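Local coordinates for protein polyphosphate kinase (Porphyromonas gingivalis, PDB 2O8R) that probably catalyses the reversible transfer of the terminal phosphate of ATP to a growing polyphosphate chain, as a magnesium-dependent kinase of the PPK1 family, at residues 107-110 with 111-115; 131-134 with 135-139; 333-336 with 337-340; 638-641 with 642-646. The protein carries 3 engineered substitutions. All coordinates share one frame; numbering follows the deposited sequence.

Contact 1 (107-110 with 111-115); sequences LPTL and EEHGI
H113 folds its imidazole back against T109, the residue one turn earlier, where helix 83-112 comes to its end. From CB, which lies 3.9 Å from L110 O, the side chain leaves with CG beside the backbone N and anti to the carbonyl carbon (chi1 -59°), a setting that lays the ring along the last turn. ND1 then donates to T109 O over 2.8 Å, nearly straight at 165°; the oxygen sits at the ring edge, close to the imidazole plane, while ND1 is tilted from the plane of the carbonyl. Next round the ring, CE1 rests 3.8 Å from T109 CG2, the two side chains running side by side in the same direction. The hydroxyl of T109 is turned elsewhere, bonded to Q105 O. The helix closes with a Schellman motif whose C-prime residue is G114, at positive phi: I115 N donates to L110 O over 2.7 Å and G114 N to E111 O over 3.1 Å. L110 O also takes H113 N, and its two donors arrive from opposite faces of the carbonyl plane. The reversal brings I115 back over the helix, its CB 3.7 Å from L110 CB, the hydrophobic pairing that accompanies many Schellman ends. Y36 of helix 35-63 touches both L110 and I115. T109 O, whose helical bond from H113 N is weak, thus gains a straighter one from the imidazole, which fixes how the H113 ring is rotated, and L110 O is met by amides of the turn.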
# COMPACT_ATOMS: atom_id res chain seq x y z
N LEU A 107 -19.74 9.64 22.58
CA LEU A 107 -19.37 11.08 22.63
C LEU A 107 -19.26 11.64 24.05
O LEU A 107 -18.27 12.30 24.37
CB LEU A 107 -20.28 11.96 21.75
CG LEU A 107 -20.17 11.66 20.26
CD1 LEU A 107 -20.96 12.62 19.41
CD2 LEU A 107 -18.71 11.68 19.91
N PRO A 108 -20.27 11.37 24.90
CA PRO A 108 -20.16 11.70 26.32
C PRO A 108 -18.96 11.07 27.04
O PRO A 108 -18.33 11.74 27.86
CB PRO A 108 -21.46 11.15 26.91
CG PRO A 108 -22.39 11.18 25.80
CD PRO A 108 -21.58 10.79 24.60
N THR A 109 -18.66 9.80 26.77
CA THR A 109 -17.53 9.15 27.44
C THR A 109 -16.20 9.73 26.98
O THR A 109 -15.29 9.92 27.78
CB THR A 109 -17.52 7.63 27.20
OG1 THR A 109 -18.85 7.12 27.30
CG2 THR A 109 -16.67 6.94 28.22
N LEU A 110 -16.09 10.02 25.68
CA LEU A 110 -14.91 10.70 25.14
C LEU A 110 -14.64 12.01 25.88
O LEU A 110 -13.50 12.31 26.21
CB LEU A 110 -15.07 10.94 23.64
CG LEU A 110 -14.88 9.72 22.71
CD1 LEU A 110 -15.41 10.03 21.32
CD2 LEU A 110 -13.43 9.24 22.61
N GLU A 111 -15.69 12.76 26.17
CA GLU A 111 -15.57 14.00 26.91
C GLU A 111 -15.13 13.81 28.35
O GLU A 111 -14.36 14.61 28.88
CB GLU A 111 -16.86 14.81 26.84
CG GLU A 111 -16.89 15.75 25.66
CD GLU A 111 -18.22 16.44 25.49
OE1 GLU A 111 -19.07 16.36 26.41
OE2 GLU A 111 -18.41 17.06 24.43
N GLU A 112 -15.62 12.75 28.98
CA GLU A 112 -15.20 12.40 30.34
C GLU A 112 -13.70 12.17 30.40
O GLU A 112 -13.08 12.33 31.45
CB GLU A 112 -15.94 11.16 30.81
CG GLU A 112 -16.04 11.00 32.31
CD GLU A 112 -16.97 9.86 32.72
OE1 GLU A 112 -17.85 9.47 31.92
OE2 GLU A 112 -16.83 9.35 33.86
N HIS A 113 -13.10 11.82 29.26
CA HIS A 113 -11.66 11.58 29.19
C HIS A 113 -10.87 12.60 28.36
O HIS A 113 -9.75 12.33 27.95
CB HIS A 113 -11.41 10.17 28.68
CG HIS A 113 -12.02 9.12 29.54
ND1 HIS A 113 -13.32 8.70 29.38
CD2 HIS A 113 -11.52 8.43 30.59
CE1 HIS A 113 -13.60 7.78 30.29
NE2 HIS A 113 -12.52 7.59 31.03
N GLY A 114 -11.45 13.77 28.13
CA GLY A 114 -10.73 14.87 27.47
C GLY A 114 -10.70 14.85 25.95
O GLY A 114 -9.83 15.46 25.34
N ILE A 115 -11.65 14.14 25.33
CA ILE A 115 -11.79 14.12 23.87
C ILE A 115 -13.11 14.78 23.48
O ILE A 115 -14.17 14.36 23.93
CB ILE A 115 -11.79 12.68 23.29
CG1 ILE A 115 -10.90 11.75 24.12
CG2 ILE A 115 -11.42 12.67 21.80
CD1 ILE A 115 -9.48 11.60 23.65

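Contact 2 (131-134 with 135-139); sequences LRRF and FHEEI
The backbone of 131-139 is helical up to a wider pi-type turn at its end, where F134 O takes both E138 N (2.7 Å) and I139 N (3.1 Å), which reach it from opposite faces of the carbonyl plane. The F134 ring, with CG anti to the backbone N (chi1 -170°), stands out from the helix beside E138 and I139 of the following turn. E138 CB sits over one face of it, 4.1 Å from the ring centroid, a CH-pi contact displaced toward the rim. I139 crosses the same ring at about a right angle, with CG1 3.8 Å from F134 CE2, and F410 of the second subunit packs on both F134 and E138. On the outer side R133 bends at chi3 to bring its guanidinium edge to E137: NE lies 2.8 Å from OE1, a salt bridge whose hydrogen bonds are weak, with the two planes 80° apart. H136 points its ring back one turn, and ND1 donates to R132 O over 2.8 Å with the oxygen in the ring plane; the backbone N of H136 reaches that same oxygen from the other face. F135 turns inward to stack on H216. The helix therefore shows two chemistries: an apolar side joined to helix 209-214 and the partner subunit, and an exposed side where opposite charges pair and an imidazole adds a second N-H to a carbonyl already used by the helix.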
# COMPACT_ATOMS: atom_id res chain seq x y z
N LEU A 131 -10.09 26.67 11.13
CA LEU A 131 -10.90 25.92 10.16
C LEU A 131 -11.19 26.70 8.90
O LEU A 131 -11.18 26.13 7.81
CB LEU A 131 -12.20 25.43 10.80
CG LEU A 131 -11.94 24.29 11.79
CD1 LEU A 131 -13.12 24.00 12.68
CD2 LEU A 131 -11.55 23.06 11.01
N ARG A 132 -11.43 27.99 9.04
CA ARG A 132 -11.62 28.87 7.89
C ARG A 132 -10.37 28.87 7.03
O ARG A 132 -10.46 28.84 5.80
CB ARG A 132 -11.98 30.28 8.34
CG ARG A 132 -12.19 31.27 7.23
CD ARG A 132 -13.18 32.33 7.64
NE ARG A 132 -12.82 33.64 7.09
CZ ARG A 132 -13.50 34.77 7.31
NH1 ARG A 132 -14.61 34.76 8.05
NH2 ARG A 132 -13.08 35.91 6.78
N ARG A 133 -9.20 28.86 7.67
CA ARG A 133 -7.96 28.81 6.90
C ARG A 133 -7.87 27.45 6.23
O ARG A 133 -7.67 27.37 5.01
CB ARG A 133 -6.73 29.05 7.78
CG ARG A 133 -5.56 29.72 7.09
CD ARG A 133 -4.23 29.37 7.76
NE ARG A 133 -3.70 28.10 7.25
CZ ARG A 133 -3.85 26.91 7.85
NH1 ARG A 133 -4.51 26.79 9.00
NH2 ARG A 133 -3.33 25.82 7.28
N PHE A 134 -8.09 26.41 7.04
CA PHE A 134 -8.00 25.01 6.63
C PHE A 134 -8.91 24.74 5.46
O PHE A 134 -8.49 24.16 4.45
CB PHE A 134 -8.39 24.10 7.79
CG PHE A 134 -8.12 22.63 7.55
CD1 PHE A 134 -6.84 22.11 7.68
CD2 PHE A 134 -9.16 21.75 7.27
CE1 PHE A 134 -6.60 20.77 7.51
CE2 PHE A 134 -8.91 20.39 7.09
CZ PHE A 134 -7.64 19.91 7.22
N PHE A 135 -10.16 25.16 5.58
CA PHE A 135 -11.08 25.00 4.49
C PHE A 135 -10.52 25.66 3.25
O PHE A 135 -10.44 25.03 2.20
CB PHE A 135 -12.47 25.54 4.79
CG PHE A 135 -13.38 25.47 3.61
CD1 PHE A 135 -13.99 24.27 3.27
CD2 PHE A 135 -13.58 26.57 2.79
CE1 PHE A 135 -14.82 24.17 2.15
CE2 PHE A 135 -14.41 26.48 1.67
CZ PHE A 135 -15.04 25.28 1.36
N HIS A 136 -10.08 26.91 3.38
CA HIS A 136 -9.57 27.64 2.21
C HIS A 136 -8.32 27.01 1.61
O HIS A 136 -8.29 26.73 0.42
CB HIS A 136 -9.39 29.14 2.49
CG HIS A 136 -10.68 29.91 2.43
ND1 HIS A 136 -11.51 30.06 3.52
CD2 HIS A 136 -11.29 30.54 1.40
CE1 HIS A 136 -12.57 30.76 3.17
NE2 HIS A 136 -12.47 31.06 1.89
N GLU A 137 -7.30 26.75 2.43
CA GLU A 137 -6.04 26.28 1.87
C GLU A 137 -5.99 24.79 1.60
O GLU A 137 -5.29 24.35 0.69
CB GLU A 137 -4.86 26.66 2.77
CG GLU A 137 -4.63 28.14 2.99
CD GLU A 137 -3.49 28.40 3.97
OE1 GLU A 137 -3.01 27.43 4.61
OE2 GLU A 137 -3.07 29.56 4.11
N GLU A 138 -6.74 24.00 2.37
CA GLU A 138 -6.59 22.54 2.31
C GLU A 138 -7.79 21.76 1.76
O GLU A 138 -7.61 20.82 0.99
CB GLU A 138 -6.23 21.99 3.70
CG GLU A 138 -4.95 22.56 4.27
CD GLU A 138 -3.72 21.75 3.92
OE1 GLU A 138 -3.83 20.82 3.09
OE2 GLU A 138 -2.65 22.02 4.50
N ILE A 139 -9.01 22.12 2.16
CA ILE A 139 -10.20 21.42 1.67
C ILE A 139 -10.63 21.90 0.29
O ILE A 139 -10.74 21.11 -0.64
CB ILE A 139 -11.40 21.58 2.61
CG1 ILE A 139 -11.08 21.02 4.00
CG2 ILE A 139 -12.62 20.89 2.02
CD1 ILE A 139 -12.24 21.07 4.94

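Contact 3 (333-336 with 337-340); sequences APSL and MEGI
P334 and E338 meet at about a right angle, the proline CG set against the aliphatic start of the glutamate, 3.7 Å from E338 CB and 3.8 Å from E338 CG. The glutamate chain bends at chi2 (-85°), and its carboxylate has OE1 in a salt bridge with NE of R341. Next to P334, S335 turns OG into the crowded position between its backbone N and carbonyl carbon (chi1 74°). From there the hydroxyl oxygen accepts from E338 N over 3.3 Å, with E338 CB 3.5 Å away. This is a serine N-cap: S335 stands just before helix 336-342, in the first of the two phospholipase D-like C-terminal domains, and its side chain takes up an amide of the first turn. The regular bonds begin at the same residue, G339 N donating to S335 O over 3.0 Å in the carbonyl plane, and I340 N follows to L336 O. The amides of L336 and M337 are taken by the carboxylate of E363, on helix 355-365. A333 CB lies 3.9 Å from G339 CA, so the preceding loop rests against the first turn. Further along, I340 brings CG1 to L336 O, while the selenomethionine side chain M337 leads away to I445 and Y447 of strand 442-447 and I458 of strand 457-462, with L336 packed on R359 and L360.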
# COMPACT_ATOMS: atom_id res chain seq x y z
N ALA A 333 15.48 -26.24 22.06
CA ALA A 333 15.97 -27.27 21.13
C ALA A 333 17.15 -26.72 20.29
O ALA A 333 17.31 -25.50 20.18
CB ALA A 333 14.83 -27.75 20.23
N PRO A 334 17.99 -27.61 19.72
CA PRO A 334 19.15 -27.14 18.95
C PRO A 334 18.78 -26.34 17.71
O PRO A 334 19.53 -25.46 17.29
CB PRO A 334 19.85 -28.43 18.55
CG PRO A 334 18.80 -29.48 18.64
CD PRO A 334 17.93 -29.08 19.78
N SER A 335 17.63 -26.67 17.12
CA SER A 335 17.05 -25.89 16.04
C SER A 335 15.57 -26.20 16.03
O SER A 335 15.16 -27.25 16.53
CB SER A 335 17.66 -26.26 14.69
OG SER A 335 17.19 -27.52 14.26
N LEU A 336 14.78 -25.29 15.46
CA LEU A 336 13.33 -25.42 15.44
C LEU A 336 12.88 -26.71 14.76
O LEU A 336 12.01 -27.41 15.29
CB LEU A 336 12.67 -24.20 14.81
CG LEU A 336 12.69 -22.98 15.72
CD1 LEU A 336 12.29 -21.76 14.94
CD2 LEU A 336 11.80 -23.16 16.97
N MSE A 337 13.50 -27.05 13.64
CA MSE A 337 13.14 -28.28 12.94
C MSE A 337 13.46 -29.51 13.77
O MSE A 337 12.76 -30.52 13.68
CB MSE A 337 13.87 -28.38 11.62
CG MSE A 337 13.61 -27.23 10.72
SE MSE A 337 14.70 -27.47 9.17
CE MSE A 337 13.47 -28.55 8.12
N GLU A 338 14.52 -29.42 14.56
CA GLU A 338 14.86 -30.50 15.47
C GLU A 338 13.75 -30.66 16.49
O GLU A 338 13.30 -31.77 16.73
CB GLU A 338 16.21 -30.25 16.14
CG GLU A 338 17.39 -30.87 15.40
CD GLU A 338 17.62 -32.33 15.77
OE1 GLU A 338 16.73 -33.18 15.53
OE2 GLU A 338 18.71 -32.63 16.31
N GLY A 339 13.28 -29.54 17.04
CA GLY A 339 12.17 -29.54 18.00
C GLY A 339 10.93 -30.26 17.51
O GLY A 339 10.38 -31.11 18.22
N ILE A 340 10.48 -29.95 16.28
CA ILE A 340 9.27 -30.56 15.73
C ILE A 340 9.49 -32.03 15.37
O ILE A 340 8.54 -32.83 15.39
CB ILE A 340 8.76 -29.85 14.45
CG1 ILE A 340 9.21 -28.39 14.39
CG2 ILE A 340 7.25 -30.00 14.35
CD1 ILE A 340 8.20 -27.39 14.85

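Contact 4 (638-641 with 642-646); sequences LRRE and IIDIL
Helix 636-651, in the second of the two phospholipase D-like C-terminal domains, is packed against strands 610-614 and 345-349 and helix 678-691, and residues 638-646 form about two and a half of its turns, with R640 exposed. Along it I642 N donates to L638 O, D644 N to R640 O and I645 N to E641 O, the last two at 2.9 Å. R640 starts with CG anti to the backbone N (chi1 169°), then bends at chi2 and chi3, which curls the guanidinium toward the following turn. I643 CD1 lies over one face of that group, 4.1 Å from NH2, and I643 CG2 is 3.8 Å from NH1. At the guanidinium edge stands D644 OD1, in its plane but 3.9 Å from NH1, a long salt bridge between planes turned 60° apart. The other carboxylate oxygen, D644 OD2, is bonded to Y685 OH. E641 takes the inner route: its chain is extended beyond CG and runs beside I645, pointing the same way, with CG 3.8 Å from I645 CD1. At its tip OE2 makes a salt bridge with K689, and H348 gives OE1 a weak hydrogen bond. I642 reaches V611 and L346, and I643 also touches V611. The acidic side chains E641 and D644 thus find their stronger partners, K689 and Y685, on helix 678-691, whereas the R640-D644 pair is long and R639 is bonded to V633 O; buried E641, with a lysine at its tip, would be expected to stay ionised.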
# COMPACT_ATOMS: atom_id res chain seq x y z
N LEU A 638 -1.41 -32.50 24.02
CA LEU A 638 -1.94 -31.48 23.11
C LEU A 638 -3.47 -31.50 23.08
O LEU A 638 -4.10 -30.46 23.32
CB LEU A 638 -1.37 -31.64 21.70
CG LEU A 638 0.09 -31.25 21.48
CD1 LEU A 638 0.30 -30.90 20.02
CD2 LEU A 638 0.48 -30.06 22.35
N ARG A 639 -4.06 -32.67 22.82
CA ARG A 639 -5.52 -32.85 22.91
C ARG A 639 -6.13 -32.36 24.23
O ARG A 639 -7.24 -31.83 24.25
CB ARG A 639 -5.90 -34.32 22.75
CG ARG A 639 -6.29 -34.75 21.37
CD ARG A 639 -7.08 -36.06 21.38
NE ARG A 639 -6.62 -36.94 22.45
CZ ARG A 639 -5.63 -37.82 22.34
NH1 ARG A 639 -4.98 -37.97 21.20
NH2 ARG A 639 -5.30 -38.55 23.39
N ARG A 640 -5.39 -32.56 25.32
CA ARG A 640 -5.85 -32.18 26.65
C ARG A 640 -5.88 -30.66 26.75
O ARG A 640 -6.80 -30.10 27.35
CB ARG A 640 -4.94 -32.82 27.72
CG ARG A 640 -5.11 -32.33 29.18
CD ARG A 640 -6.56 -32.32 29.68
NE ARG A 640 -7.35 -33.44 29.19
CZ ARG A 640 -8.68 -33.44 29.12
NH1 ARG A 640 -9.38 -32.36 29.49
NH2 ARG A 640 -9.32 -34.51 28.66
N GLU A 641 -4.89 -30.01 26.15
CA GLU A 641 -4.78 -28.56 26.21
C GLU A 641 -5.96 -27.90 25.49
O GLU A 641 -6.55 -26.97 26.02
CB GLU A 641 -3.45 -28.11 25.62
CG GLU A 641 -3.15 -26.62 25.77
CD GLU A 641 -1.80 -26.27 25.16
OE1 GLU A 641 -1.56 -26.60 23.98
OE2 GLU A 641 -0.96 -25.66 25.85
N ILE A 642 -6.29 -28.40 24.30
CA ILE A 642 -7.36 -27.83 23.49
C ILE A 642 -8.68 -27.87 24.24
O ILE A 642 -9.43 -26.89 24.29
CB ILE A 642 -7.49 -28.57 22.15
CG1 ILE A 642 -6.32 -28.19 21.24
CG2 ILE A 642 -8.78 -28.22 21.45
CD1 ILE A 642 -6.19 -29.08 20.03
N ILE A 643 -8.93 -29.01 24.87
CA ILE A 643 -10.12 -29.18 25.68
C ILE A 643 -10.09 -28.24 26.87
O ILE A 643 -11.11 -27.62 27.19
CB ILE A 643 -10.31 -30.65 26.10
CG1 ILE A 643 -10.32 -31.52 24.84
CG2 ILE A 643 -11.61 -30.83 26.82
CD1 ILE A 643 -10.50 -32.96 25.08
N ASP A 644 -8.93 -28.12 27.51
CA ASP A 644 -8.81 -27.18 28.62
C ASP A 644 -9.28 -25.81 28.16
O ASP A 644 -10.15 -25.19 28.79
CB ASP A 644 -7.35 -27.09 29.08
CG ASP A 644 -6.94 -28.23 29.98
OD1 ASP A 644 -7.82 -28.90 30.57
OD2 ASP A 644 -5.72 -28.46 30.11
N ILE A 645 -8.72 -25.37 27.03
CA ILE A 645 -9.00 -24.07 26.43
C ILE A 645 -10.48 -23.91 26.10
O ILE A 645 -11.12 -22.93 26.52
CB ILE A 645 -8.11 -23.86 25.18
CG1 ILE A 645 -6.67 -23.56 25.60
CG2 ILE A 645 -8.64 -22.74 24.29
CD1 ILE A 645 -5.65 -23.95 24.57
N LEU A 646 -11.04 -24.89 25.38
CA LEU A 646 -12.46 -24.86 25.06
C LEU A 646 -13.33 -24.83 26.31
O LEU A 646 -14.39 -24.21 26.31
CB LEU A 646 -12.84 -26.04 24.19
CG LEU A 646 -12.22 -25.99 22.80
CD1 LEU A 646 -12.72 -27.16 22.02
CD2 LEU A 646 -12.54 -24.68 22.08

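In the fold
The four contacts follow one another along the chain, each in a different domain: contact 1 ends helix 83-112 in the N-terminal domain, contact 2 lies on helix 125-139 of the middle domain, contact 3 starts helix 336-342 in the first C-terminal domain, and contact 4 is on helix 636-651 of the second. None touches another. Contacts 3 and 4 are the closest pair, with centres about 23 Å apart, and strand 345-349, which directly follows the helix of contact 3, packs on contact 4. The centres of contacts 1 and 2 are about 26 Å apart, those of contacts 2 and 3 about 60 Å. Contact 2 alone meets the second subunit, so the dimer interface reaches the middle domain.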